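Local coordinates for odorant-binding protein 2a (Homo sapiens, PDB 4RUN) that binds and carries small hydrophobic volatile molecules, with higher affinity for aldehydes and large fatty acids, at residues Arg29-Val37 and Asp141-Ser150. The protein carries 2 engineered substitutions. Numbering follows the deposited sequence.
Sequences RRPRKVSPV and DIFMPLQTGS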
# COMPACT_ATOMS: atom_id res chain seq x y z
N ARG A 29 3.00 -15.29 1.69
CA ARG A 29 3.30 -14.15 0.83
C ARG A 29 3.30 -12.79 1.55
O ARG A 29 3.69 -11.79 0.96
CB ARG A 29 2.29 -14.10 -0.31
CG ARG A 29 2.90 -13.63 -1.60
CD ARG A 29 1.95 -13.71 -2.78
NE ARG A 29 2.42 -12.75 -3.77
CZ ARG A 29 3.39 -12.98 -4.65
NH1 ARG A 29 3.97 -14.18 -4.71
NH2 ARG A 29 3.75 -12.02 -5.48
N ARG A 30 2.85 -12.74 2.80
CA ARG A 30 2.74 -11.48 3.52
C ARG A 30 4.07 -10.84 3.93
O ARG A 30 4.92 -11.52 4.50
CB ARG A 30 1.98 -11.67 4.80
CG ARG A 30 0.59 -12.22 4.61
CD ARG A 30 -0.14 -12.32 5.92
NE ARG A 30 -1.51 -12.76 5.71
CZ ARG A 30 -2.46 -12.65 6.62
NH1 ARG A 30 -2.20 -12.13 7.82
NH2 ARG A 30 -3.68 -13.07 6.32
N PRO A 31 4.25 -9.54 3.67
CA PRO A 31 5.37 -8.78 4.19
C PRO A 31 5.51 -8.87 5.71
O PRO A 31 4.55 -8.61 6.42
CB PRO A 31 5.03 -7.35 3.78
CG PRO A 31 4.17 -7.49 2.57
CD PRO A 31 3.39 -8.73 2.80
N ARG A 32 6.68 -9.28 6.20
CA ARG A 32 6.97 -9.29 7.62
C ARG A 32 7.41 -7.91 8.03
O ARG A 32 7.06 -7.44 9.10
CB ARG A 32 8.13 -10.22 7.96
CG ARG A 32 7.84 -11.70 7.83
CD ARG A 32 9.12 -12.51 8.00
NE ARG A 32 9.94 -12.06 9.15
CZ ARG A 32 11.22 -11.68 9.11
NH1 ARG A 32 11.92 -11.67 7.98
NH2 ARG A 32 11.83 -11.29 10.23
N LYS A 33 8.22 -7.30 7.18
CA LYS A 33 8.81 -6.01 7.44
C LYS A 33 8.61 -5.17 6.21
O LYS A 33 8.27 -5.70 5.18
CB LYS A 33 10.30 -6.15 7.74
CG LYS A 33 10.60 -7.12 8.88
CD LYS A 33 12.09 -7.32 9.13
CE LYS A 33 12.34 -7.75 10.56
NZ LYS A 33 13.79 -7.95 10.83
N VAL A 34 8.81 -3.87 6.33
CA VAL A 34 8.61 -2.96 5.22
C VAL A 34 9.34 -1.64 5.47
O VAL A 34 9.35 -1.14 6.59
CB VAL A 34 7.10 -2.70 4.98
CG1 VAL A 34 6.51 -1.90 6.14
CG2 VAL A 34 6.88 -1.99 3.66
N SER A 35 9.96 -1.09 4.43
CA SER A 35 10.68 0.17 4.52
C SER A 35 9.72 1.33 4.31
O SER A 35 8.55 1.11 4.01
CB SER A 35 11.77 0.20 3.45
OG SER A 35 11.22 0.29 2.15
N PRO A 36 10.21 2.58 4.47
CA PRO A 36 9.42 3.72 4.00
C PRO A 36 9.27 3.70 2.49
O PRO A 36 10.13 3.15 1.80
CB PRO A 36 10.26 4.94 4.42
CG PRO A 36 11.13 4.45 5.52
CD PRO A 36 11.41 3.01 5.20
N VAL A 37 8.19 4.28 2.00
CA VAL A 37 7.93 4.36 0.58
C VAL A 37 8.30 5.75 0.09
O VAL A 37 7.76 6.75 0.56
CB VAL A 37 6.45 4.10 0.28
CG1 VAL A 37 6.21 4.08 -1.23
CG2 VAL A 37 5.99 2.80 0.93
N ASP A 141 -7.93 -10.62 8.51
CA ASP A 141 -6.85 -10.58 7.53
C ASP A 141 -6.11 -9.22 7.56
O ASP A 141 -5.46 -8.85 6.57
CB ASP A 141 -7.39 -10.83 6.12
CG ASP A 141 -8.08 -12.18 5.98
OD1 ASP A 141 -7.49 -13.21 6.36
OD2 ASP A 141 -9.22 -12.21 5.48
N ILE A 142 -6.23 -8.46 8.65
CA ILE A 142 -5.46 -7.22 8.80
C ILE A 142 -4.22 -7.51 9.62
O ILE A 142 -4.30 -8.03 10.72
CB ILE A 142 -6.25 -6.08 9.48
CG1 ILE A 142 -7.49 -5.72 8.66
CG2 ILE A 142 -5.35 -4.85 9.66
CD1 ILE A 142 -8.35 -4.64 9.27
N PHE A 143 -3.07 -7.14 9.08
CA PHE A 143 -1.80 -7.43 9.72
C PHE A 143 -0.93 -6.18 9.58
O PHE A 143 -1.18 -5.31 8.72
CB PHE A 143 -1.19 -8.71 9.12
CG PHE A 143 -0.77 -8.59 7.68
CD1 PHE A 143 -1.66 -8.88 6.66
CD2 PHE A 143 0.53 -8.22 7.35
CE1 PHE A 143 -1.27 -8.79 5.33
CE2 PHE A 143 0.93 -8.12 6.02
CZ PHE A 143 0.04 -8.41 5.01
N MET A 144 0.05 -6.05 10.46
CA MET A 144 0.82 -4.83 10.56
C MET A 144 2.30 -5.13 10.49
O MET A 144 2.93 -5.52 11.47
CB MET A 144 0.48 -4.13 11.87
CG MET A 144 -1.01 -3.85 12.00
SD MET A 144 -1.39 -3.68 13.74
CE MET A 144 -0.42 -2.22 14.14
N PRO A 145 2.87 -4.94 9.30
CA PRO A 145 4.27 -5.34 9.22
C PRO A 145 5.19 -4.41 10.00
O PRO A 145 4.83 -3.28 10.30
CB PRO A 145 4.56 -5.30 7.72
CG PRO A 145 3.56 -4.37 7.15
CD PRO A 145 2.33 -4.48 8.02
N LEU A 146 6.36 -4.92 10.36
CA LEU A 146 7.35 -4.14 11.10
C LEU A 146 7.90 -3.07 10.20
O LEU A 146 8.25 -3.35 9.06
CB LEU A 146 8.46 -5.05 11.56
CG LEU A 146 8.15 -5.87 12.81
CD1 LEU A 146 9.34 -6.80 13.05
CD2 LEU A 146 7.84 -4.97 14.01
N GLN A 147 7.94 -1.82 10.69
CA GLN A 147 8.50 -0.73 9.90
C GLN A 147 9.99 -0.68 10.12
O GLN A 147 10.45 -0.71 11.26
CB GLN A 147 7.86 0.60 10.26
CG GLN A 147 7.98 1.61 9.12
CD GLN A 147 6.77 1.62 8.22
OE1 GLN A 147 6.87 1.54 6.98
NE2 GLN A 147 5.59 1.74 8.83
N THR A 148 10.75 -0.63 9.03
CA THR A 148 12.20 -0.74 9.09
C THR A 148 12.84 0.18 8.06
O THR A 148 12.15 0.81 7.28
CB THR A 148 12.67 -2.17 8.78
OG1 THR A 148 12.23 -2.54 7.46
CG2 THR A 148 12.11 -3.16 9.79
N GLY A 149 14.17 0.24 8.08
CA GLY A 149 14.92 0.79 6.97
C GLY A 149 14.92 -0.25 5.86
O GLY A 149 14.30 -1.31 5.98
N SER A 150 15.63 0.06 4.77
CA SER A 150 15.76 -0.86 3.66
C SER A 150 16.36 -2.18 4.13
O SER A 150 17.21 -2.20 5.02
CB SER A 150 16.63 -0.25 2.56
OG SER A 150 16.88 -1.19 1.52
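In the lipocalin beta-barrel the chain beyond the helix 122-134 returns to the barrel wall, and here it pairs in parallel with the start of strand 33-41, with K33 opposite L146 and V34 opposite Q147. The case exemplifies how three backbone hydrogen bonds hold a short parallel pairing: L146 N to R32 O (2.9 Å), V34 N to L146 O (2.8 Å) and T148 N to V34 O. K33 and L146 run side by side on one face of this pair, whereas V34 and Q147 occupy the other, where CG1 of V34 lies 4.0 Å from CG of P145; the Q147 amide nitrogen is held by the carbonyl of V16.

Ahead of the pairing the contact rests mainly on side chains. With chi1 at 67°, F143 turns its ring toward R30, whose extended chain is laid over one face, its CD 3.8 Å from the ring centroid in a CH-pi contact. The guanidinium continues almost flat past the rim, 19° from the ring plane, with R30 NH1 3.5 Å from F143 CD1. CD of P31 also meets F143, near CZ. Were F143 replaced by alanine, the R30 chain and P31 CD would probably lose the ring they rest on, and the guanidinium would be freer to turn. At the far end D141 OD2 pairs with K23 in a salt bridge, while D141 OD1 faces R30 NH2 in a long one, at 3.8 Å, the two planes 83° apart.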